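PDB 3HBZ: putative glycoside hydrolase from Bacteroides thetaiotaomicron VPI-5482, which is of unproven function but binds calcium and may act in carbohydrate metabolism, possibly as a glycoside hydrolase. Local coordinates for residues S45-F50 and G63-F68; I238-A243 and I269-D274. All coordinates share one frame; numbering follows the deposited sequence.

Contact 1 (S45-F50 and G63-F68); sequences SLAPEF and GTARDF
P48 and F68 reach toward each other tip to tip: CG of the proline ring stands 3.5 Å from CZ of the phenylalanine, with P48 CD close to CE2 on the same end of the ring. F68 CG stands anti to the carbonyl carbon (chi1 -75°), and the CB of F68 points toward the other segment. The ring also passes beside L46, whose CB lies 3.9 Å from F68 CD2, while the carbonyl oxygen of L46 sits at the ring edge, in its plane, 3.5 Å from CE2. That oxygen is used several times over: R66 N donates to it in a 2.8 Å bond, and the CA-H of A65 approaches it as well. L46 and R66 form a single antiparallel hydrogen-bonded pair, whose return bond, L46 N to R66 O, is bent and weak. The bridge lies just ahead of strand 49-52 and joins it to the loop between strands 57-59 and 72-77; the buried side chains L46 and F68 both pack on V91 of strand 84-92, in the mixed sheet to which strands 57-59 and 72-77 also belong. F68 and P48 also share Y74 of strand 72-77 as a neighbour. Further along, A47 CB rests 3.6 Å from G63 O, and the CA-H of A47 points at T64 O. One water donates to both P48 O and T64 O, linking the two backbones beside the 2.9 Å bond from G63 N to P48 O. G63 has a positive phi (86°) that favours glycine, and its CA lies against E49 CG, 3.8 Å away. The CB of R66 points away from the other segment; NH1 bonds Q73 O and the guanidinium meets the ring of Y74 in a cation-pi contact.

Contact 2 (I238-A243 and I269-D274); sequences ICDIYA and IARIDD. With PEG (di(hydroxyethyl)ether), chain T.
D240 OD2 takes a 2.7 Å salt-bridge bond from R271 NH2 and a longer, weak one from NE of the same guanidinium. The neighbouring oxygen, OD1, receives NE at 3.2 Å through its syn lone pair, so the arginine grips the carboxylate side-on with two nitrogens, one to each oxygen. The fit is not flat: carboxylate and guanidinium planes are 37° apart, and NH2 stands 35° out of the carboxylate plane, although both oxygens lie near the guanidinium plane. R271 reaches across from the adjoining strand with its chain extended from CG to NE, crossing D240 at about a right angle, and its CG lies 3.9 Å from Y242 CB. F261 meets R271 in a cation-pi contact and also touches the ring of Y242. A water lies 2.7 Å from both D240 OD1 and I272 O, next to the backbone just beyond strand 266-271. In the guanidinium plane, NH1 makes a weak bond to O1 of a di(hydroxyethyl)ether molecule, probably from crystallisation. The side chains of I241 and I272 cross obliquely, I241 CB lying 4.1 Å from I272 CG2; I241 continues onto F284 and L286 of strand 281-290. A243 and A270 put their CB atoms together, 4.4 Å apart, over F288 of the same strand. Between the backbones, I272 N donates to I241 O in a nearly straight 3.0 Å bond, and A243 and A270 exchange two bonds as a hydrogen-bonded pair, beside the non-hydrogen-bonded pair Y242 and R271. R271 and the two alanines thus lie on opposite faces of antiparallel strands 240-247 and 266-271, within the largely antiparallel, calcium-binding putative carbohydrate metabolism domain.

From the N terminus the chain passes strands 12-16, 27-28 and 32-36, then reaches contact 1, where segment 63-68 folds back on 45-50 and closes a loop of 12 residues containing strand 57-59. This ties the lead-in to strand 49-52, which pairs with 12-16, to a loop of the mixed sheet that strands 72-77 and 84-92 go on to complete. In the later, largely antiparallel domain, contact 2 closes a loop of 25 residues by joining neighbouring strands 240-247 and 266-271, flanked by 306-313 and 281-290. The loops are in series, neither nested nor crossed; the centres of contact 1 and contact 2 are about 41 Å apart, on opposite sides of the chain's centre.

Contact 1 (S45-F50 and G63-F68)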
ATOM      1  N   SER A  45       3.169  -0.912  27.109  1.00 29.43           N
ATOM      2  CA  SER A  45       4.321  -1.670  27.527  1.00 31.22           C
ATOM      3  C   SER A  45       4.557  -2.900  26.672  1.00 29.67           C
ATOM      4  O   SER A  45       4.758  -3.998  27.188  1.00 34.04           O
ATOM      5  CB  SER A  45       4.145  -2.084  28.992  1.00 31.78           C
ATOM      6  OG  SER A  45       5.339  -2.645  29.480  1.00 39.10           O
ATOM      7  N   LEU A  46       4.608  -2.704  25.372  1.00 28.74           N
ATOM      8  CA  LEU A  46       4.889  -3.787  24.435  1.00 26.54           C
ATOM      9  C   LEU A  46       6.393  -3.937  24.252  1.00 27.72           C
ATOM     10  O   LEU A  46       7.153  -2.963  24.351  1.00 27.20           O
ATOM     11  CB  LEU A  46       4.223  -3.489  23.100  1.00 25.40           C
ATOM     12  CG  LEU A  46       2.705  -3.356  23.117  1.00 28.93           C
ATOM     13  CD1 LEU A  46       2.196  -2.804  21.768  1.00 26.16           C
ATOM     14  CD2 LEU A  46       2.047  -4.699  23.452  1.00 25.49           C
ATOM     15  N   ALA A  47       6.819  -5.162  23.960  1.00 27.69           N
ATOM     16  CA  ALA A  47       8.230  -5.503  23.945  1.00 23.94           C
ATOM     17  C   ALA A  47       8.549  -6.252  22.645  1.00 26.23           C
ATOM     18  O   ALA A  47       8.810  -7.457  22.657  1.00 24.59           O
ATOM     19  CB  ALA A  47       8.583  -6.372  25.221  1.00 21.85           C
ATOM     20  N   PRO A  48       8.515  -5.539  21.518  1.00 26.08           N
ATOM     21  CA  PRO A  48       8.844  -6.146  20.230  1.00 25.77           C
ATOM     22  C   PRO A  48      10.204  -6.868  20.237  1.00 25.32           C
ATOM     23  O   PRO A  48      11.202  -6.363  20.811  1.00 24.04           O
ATOM     24  CB  PRO A  48       8.861  -4.951  19.257  1.00 28.43           C
ATOM     25  CG  PRO A  48       8.298  -3.763  20.006  1.00 27.53           C
ATOM     26  CD  PRO A  48       8.332  -4.072  21.443  1.00 29.79           C
ATOM     27  N   GLU A  49      10.237  -8.047  19.625  1.00 24.23           N
ATOM     28  CA  GLU A  49      11.490  -8.786  19.405  1.00 27.78           C
ATOM     29  C   GLU A  49      11.806  -8.881  17.920  1.00 28.72           C
ATOM     30  O   GLU A  49      10.902  -9.076  17.098  1.00 27.75           O
ATOM     31  CB  GLU A  49      11.427 -10.184  20.001  1.00 27.79           C
ATOM     32  CG  GLU A  49      11.446 -10.132  21.476  1.00 42.08           C
ATOM     33  CD  GLU A  49      11.317 -11.486  22.103  1.00 47.48           C
ATOM     34  OE1 GLU A  49      11.351 -12.494  21.354  1.00 38.40           O
ATOM     35  OE2 GLU A  49      11.154 -11.506  23.339  1.00 44.83           O
ATOM     36  N   PHE A  50      13.082  -8.705  17.585  1.00 27.08           N
ATOM     37  CA  PHE A  50      13.497  -8.578  16.200  1.00 25.79           C
ATOM     38  C   PHE A  50      14.480  -9.698  15.837  1.00 27.87           C
ATOM     39  O   PHE A  50      15.159 -10.278  16.710  1.00 25.33           O
ATOM     40  CB  PHE A  50      14.161  -7.214  15.941  1.00 26.75           C
ATOM     41  CG  PHE A  50      13.372  -6.049  16.459  1.00 24.16           C
ATOM     42  CD1 PHE A  50      12.261  -5.583  15.763  1.00 29.39           C
ATOM     43  CD2 PHE A  50      13.666  -5.479  17.696  1.00 29.93           C
ATOM     44  CE1 PHE A  50      11.488  -4.524  16.261  1.00 24.57           C
ATOM     45  CE2 PHE A  50      12.916  -4.402  18.183  1.00 31.04           C
ATOM     46  CZ  PHE A  50      11.832  -3.917  17.457  1.00 29.04           C
ATOM     47  N   GLY A  63      13.384  -6.924  22.576  1.00 22.46           N
ATOM     48  CA  GLY A  63      12.640  -7.325  23.755  1.00 23.88           C
ATOM     49  C   GLY A  63      12.559  -6.237  24.826  1.00 26.46           C
ATOM     50  O   GLY A  63      12.095  -6.506  25.916  1.00 23.89           O
ATOM     51  N   THR A  64      13.018  -5.019  24.537  1.00 24.39           N
ATOM     52  CA  THR A  64      12.805  -3.908  25.476  1.00 24.73           C
ATOM     53  C   THR A  64      11.323  -3.499  25.471  1.00 24.91           C
ATOM     54  O   THR A  64      10.739  -3.303  24.403  1.00 25.19           O
ATOM     55  CB  THR A  64      13.665  -2.672  25.115  1.00 26.67           C
ATOM     56  OG1 THR A  64      15.053  -3.038  25.065  1.00 22.01           O
ATOM     57  CG2 THR A  64      13.467  -1.525  26.152  1.00 21.21           C
ATOM     58  N   ALA A  65      10.740  -3.357  26.663  1.00 22.41           N
ATOM     59  CA  ALA A  65       9.370  -2.899  26.820  1.00 25.16           C
ATOM     60  C   ALA A  65       9.356  -1.388  26.615  1.00 26.08           C
ATOM     61  O   ALA A  65      10.196  -0.676  27.180  1.00 26.98           O
ATOM     62  CB  ALA A  65       8.800  -3.238  28.266  1.00 20.90           C
ATOM     63  N   ARG A  66       8.403  -0.904  25.822  1.00 24.59           N
ATOM     64  CA  ARG A  66       8.261   0.530  25.611  1.00 26.82           C
ATOM     65  C   ARG A  66       6.816   0.888  25.451  1.00 26.47           C
ATOM     66  O   ARG A  66       5.966   0.010  25.240  1.00 26.68           O
ATOM     67  CB  ARG A  66       9.042   0.988  24.382  1.00 25.18           C
ATOM     68  CG  ARG A  66      10.370   0.273  24.189  1.00 28.50           C
ATOM     69  CD  ARG A  66      11.102   0.785  22.942  1.00 27.34           C
ATOM     70  NE  ARG A  66      11.701   2.098  23.159  1.00 27.86           N
ATOM     71  CZ  ARG A  66      12.486   2.701  22.274  1.00 29.07           C
ATOM     72  NH1 ARG A  66      12.773   2.118  21.124  1.00 25.76           N
ATOM     73  NH2 ARG A  66      12.995   3.882  22.540  1.00 33.24           N
ATOM     74  N   ASP A  67       6.575   2.194  25.545  1.00 26.07           N
ATOM     75  CA  ASP A  67       5.250   2.796  25.426  1.00 25.12           C
ATOM     76  C   ASP A  67       5.048   3.233  23.976  1.00 25.97           C
ATOM     77  O   ASP A  67       5.716   4.161  23.501  1.00 25.34           O
ATOM     78  CB  ASP A  67       5.139   4.016  26.360  1.00 25.10           C
ATOM     79  CG  ASP A  67       3.725   4.556  26.439  1.00 22.35           C
ATOM     80  OD1 ASP A  67       2.857   4.107  25.641  1.00 27.10           O
ATOM     81  OD2 ASP A  67       3.469   5.418  27.303  1.00 36.81           O
ATOM     82  N   PHE A  68       4.143   2.546  23.276  1.00 25.94           N
ATOM     83  CA  PHE A  68       3.907   2.786  21.860  1.00 23.84           C
ATOM     84  C   PHE A  68       2.655   3.666  21.591  1.00 25.92           C
ATOM     85  O   PHE A  68       2.142   3.747  20.479  1.00 24.99           O
ATOM     86  CB  PHE A  68       3.825   1.449  21.131  1.00 25.76           C
ATOM     87  CG  PHE A  68       5.163   0.805  20.938  1.00 24.55           C
ATOM     88  CD1 PHE A  68       5.931   1.112  19.830  1.00 24.13           C
ATOM     89  CD2 PHE A  68       5.688  -0.060  21.894  1.00 24.44           C
ATOM     90  CE1 PHE A  68       7.185   0.536  19.661  1.00 27.56           C
ATOM     91  CE2 PHE A  68       6.949  -0.632  21.728  1.00 24.22           C
ATOM     92  CZ  PHE A  68       7.689  -0.344  20.620  1.00 26.05           C
TER
HETATM   93  O   HOH W   1      11.720  -3.837  22.024  1.00 24.58           O

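Contact 2 (I238-A243 and I269-D274)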
ATOM      1  N   ILE A 238      -7.733   3.729 -19.629  1.00 25.49           N
ATOM      2  CA  ILE A 238      -8.764   4.028 -18.637  1.00 24.36           C
ATOM      3  C   ILE A 238      -8.208   3.658 -17.279  1.00 23.33           C
ATOM      4  O   ILE A 238      -7.316   2.813 -17.179  1.00 25.68           O
ATOM      5  CB  ILE A 238     -10.128   3.288 -18.942  1.00 26.08           C
ATOM      6  CG1 ILE A 238     -11.328   3.932 -18.219  1.00 27.36           C
ATOM      7  CG2 ILE A 238     -10.018   1.740 -18.630  1.00 23.64           C
ATOM      8  CD1 ILE A 238     -11.534   5.482 -18.465  1.00 24.32           C
ATOM      9  N   CYS A 239      -8.695   4.341 -16.243  1.00 23.85           N
ATOM     10  CA  CYS A 239      -8.372   4.037 -14.868  1.00 22.62           C
ATOM     11  C   CYS A 239      -9.131   2.827 -14.339  1.00 25.19           C
ATOM     12  O   CYS A 239     -10.080   2.330 -15.001  1.00 27.70           O
ATOM     13  CB  CYS A 239      -8.702   5.245 -14.005  1.00 25.13           C
ATOM     14  SG  CYS A 239     -10.431   5.752 -14.130  1.00 28.05           S
ATOM     15  N   ASP A 240      -8.727   2.353 -13.161  1.00 25.63           N
ATOM     16  CA  ASP A 240      -9.495   1.353 -12.395  1.00 24.72           C
ATOM     17  C   ASP A 240      -9.574   1.819 -10.955  1.00 25.44           C
ATOM     18  O   ASP A 240      -8.636   2.451 -10.414  1.00 25.29           O
ATOM     19  CB  ASP A 240      -8.853  -0.033 -12.491  1.00 24.73           C
ATOM     20  CG  ASP A 240      -9.835  -1.178 -12.269  1.00 29.35           C
ATOM     21  OD1 ASP A 240     -11.053  -0.986 -12.034  1.00 29.27           O
ATOM     22  OD2 ASP A 240      -9.352  -2.306 -12.325  1.00 27.43           O
ATOM     23  N   ILE A 241     -10.732   1.559 -10.358  1.00 21.28           N
ATOM     24  CA  ILE A 241     -10.996   1.845  -8.968  1.00 21.50           C
ATOM     25  C   ILE A 241     -11.802   0.664  -8.441  1.00 23.68           C
ATOM     26  O   ILE A 241     -12.848   0.337  -8.999  1.00 23.85           O
ATOM     27  CB  ILE A 241     -11.858   3.142  -8.807  1.00 20.85           C
ATOM     28  CG1 ILE A 241     -11.179   4.327  -9.501  1.00 25.65           C
ATOM     29  CG2 ILE A 241     -12.152   3.387  -7.291  1.00 20.35           C
ATOM     30  CD1 ILE A 241     -11.982   5.661  -9.583  1.00 26.25           C
ATOM     31  N   TYR A 242     -11.297  -0.004  -7.414  1.00 22.55           N
ATOM     32  CA  TYR A 242     -11.940  -1.180  -6.929  1.00 23.51           C
ATOM     33  C   TYR A 242     -11.629  -1.421  -5.463  1.00 24.17           C
ATOM     34  O   TYR A 242     -10.761  -0.746  -4.886  1.00 25.76           O
ATOM     35  CB  TYR A 242     -11.601  -2.357  -7.817  1.00 26.50           C
ATOM     36  CG  TYR A 242     -10.153  -2.805  -7.867  1.00 26.69           C
ATOM     37  CD1 TYR A 242      -9.685  -3.803  -7.011  1.00 26.34           C
ATOM     38  CD2 TYR A 242      -9.286  -2.291  -8.794  1.00 29.11           C
ATOM     39  CE1 TYR A 242      -8.364  -4.285  -7.088  1.00 28.02           C
ATOM     40  CE2 TYR A 242      -7.923  -2.728  -8.861  1.00 27.34           C
ATOM     41  CZ  TYR A 242      -7.486  -3.743  -8.017  1.00 28.77           C
ATOM     42  OH  TYR A 242      -6.184  -4.218  -8.091  1.00 30.30           O
ATOM     43  N   ALA A 243     -12.383  -2.341  -4.861  1.00 22.24           N
ATOM     44  CA  ALA A 243     -12.181  -2.779  -3.486  1.00 23.30           C
ATOM     45  C   ALA A 243     -12.551  -4.247  -3.404  1.00 27.39           C
ATOM     46  O   ALA A 243     -13.400  -4.730  -4.177  1.00 24.44           O
ATOM     47  CB  ALA A 243     -13.015  -1.943  -2.480  1.00 21.60           C
ATOM     48  N   ILE A 269     -16.576  -7.955  -3.926  1.00 22.70           N
ATOM     49  CA  ILE A 269     -15.862  -7.046  -4.807  1.00 24.61           C
ATOM     50  C   ILE A 269     -16.706  -5.833  -5.185  1.00 26.07           C
ATOM     51  O   ILE A 269     -17.864  -5.992  -5.551  1.00 26.70           O
ATOM     52  CB  ILE A 269     -15.482  -7.723  -6.096  1.00 23.94           C
ATOM     53  CG1 ILE A 269     -14.673  -8.984  -5.787  1.00 23.68           C
ATOM     54  CG2 ILE A 269     -14.649  -6.745  -6.948  1.00 24.09           C
ATOM     55  CD1 ILE A 269     -14.258  -9.818  -7.065  1.00 19.87           C
ATOM     56  N   ALA A 270     -16.134  -4.633  -5.077  1.00 26.16           N
ATOM     57  CA  ALA A 270     -16.723  -3.396  -5.633  1.00 22.16           C
ATOM     58  C   ALA A 270     -15.773  -2.908  -6.749  1.00 24.36           C
ATOM     59  O   ALA A 270     -14.542  -3.024  -6.626  1.00 27.63           O
ATOM     60  CB  ALA A 270     -16.850  -2.346  -4.548  1.00 22.37           C
ATOM     61  N   ARG A 271     -16.316  -2.435  -7.867  1.00 25.76           N
ATOM     62  CA  ARG A 271     -15.462  -2.009  -9.009  1.00 22.60           C
ATOM     63  C   ARG A 271     -16.189  -1.058  -9.941  1.00 26.12           C
ATOM     64  O   ARG A 271     -17.349  -1.276 -10.298  1.00 24.50           O
ATOM     65  CB  ARG A 271     -15.024  -3.212  -9.815  1.00 26.08           C
ATOM     66  CG  ARG A 271     -13.959  -2.915 -10.819  1.00 22.91           C
ATOM     67  CD  ARG A 271     -13.418  -4.189 -11.396  1.00 29.39           C
ATOM     68  NE  ARG A 271     -12.188  -3.937 -12.135  1.00 25.27           N
ATOM     69  CZ  ARG A 271     -11.656  -4.759 -13.030  1.00 36.14           C
ATOM     70  NH1 ARG A 271     -12.222  -5.920 -13.318  1.00 34.07           N
ATOM     71  NH2 ARG A 271     -10.522  -4.422 -13.621  1.00 32.79           N
ATOM     72  N   ILE A 272     -15.505   0.005 -10.345  1.00 25.99           N
ATOM     73  CA  ILE A 272     -16.113   0.990 -11.240  1.00 26.55           C
ATOM     74  C   ILE A 272     -16.394   0.310 -12.591  1.00 24.60           C
ATOM     75  O   ILE A 272     -15.552  -0.436 -13.115  1.00 24.08           O
ATOM     76  CB  ILE A 272     -15.217   2.265 -11.389  1.00 24.80           C
ATOM     77  CG1 ILE A 272     -16.025   3.417 -12.040  1.00 28.51           C
ATOM     78  CG2 ILE A 272     -13.913   1.921 -12.150  1.00 22.14           C
ATOM     79  CD1 ILE A 272     -15.510   4.896 -11.662  1.00 21.92           C
ATOM     80  N   ASP A 273     -17.577   0.574 -13.139  1.00 24.43           N
ATOM     81  CA  ASP A 273     -17.949   0.071 -14.464  1.00 25.65           C
ATOM     82  C   ASP A 273     -18.301   1.168 -15.472  1.00 24.19           C
ATOM     83  O   ASP A 273     -18.619   0.846 -16.606  1.00 26.33           O
ATOM     84  CB  ASP A 273     -19.131  -0.923 -14.373  1.00 24.87           C
ATOM     85  CG  ASP A 273     -20.440  -0.263 -13.902  1.00 31.88           C
ATOM     86  OD1 ASP A 273     -20.455   0.949 -13.530  1.00 38.99           O
ATOM     87  OD2 ASP A 273     -21.476  -0.951 -13.905  1.00 43.83           O
ATOM     88  N   ASP A 274     -18.270   2.442 -15.086  1.00 24.61           N
ATOM     89  CA  ASP A 274     -18.607   3.536 -16.020  1.00 25.08           C
ATOM     90  C   ASP A 274     -17.566   4.655 -15.963  1.00 24.81           C
ATOM     91  O   ASP A 274     -17.900   5.807 -16.167  1.00 22.44           O
ATOM     92  CB  ASP A 274     -20.017   4.073 -15.727  1.00 26.11           C
ATOM     93  CG  ASP A 274     -20.138   4.681 -14.331  1.00 30.31           C
ATOM     94  OD1 ASP A 274     -19.141   4.698 -13.579  1.00 30.20           O
ATOM     95  OD2 ASP A 274     -21.221   5.207 -14.002  1.00 30.95           O
TER
HETATM   96  C1  PEG T  19     -14.278  -8.405 -11.497  1.00 79.80           C
HETATM   97  O1  PEG T  19     -15.033  -7.419 -12.246  1.00 75.94           O
HETATM   98  C2  PEG T  19     -13.880  -9.638 -12.327  1.00 85.45           C
HETATM   99  O2  PEG T  19     -14.116 -10.858 -11.597  1.00 87.34           O
HETATM  100  C3  PEG T  19     -13.834 -12.058 -12.340  1.00 83.66           C
HETATM  101  O   HOH W   2     -13.005  -0.945 -13.864  1.00 26.66           O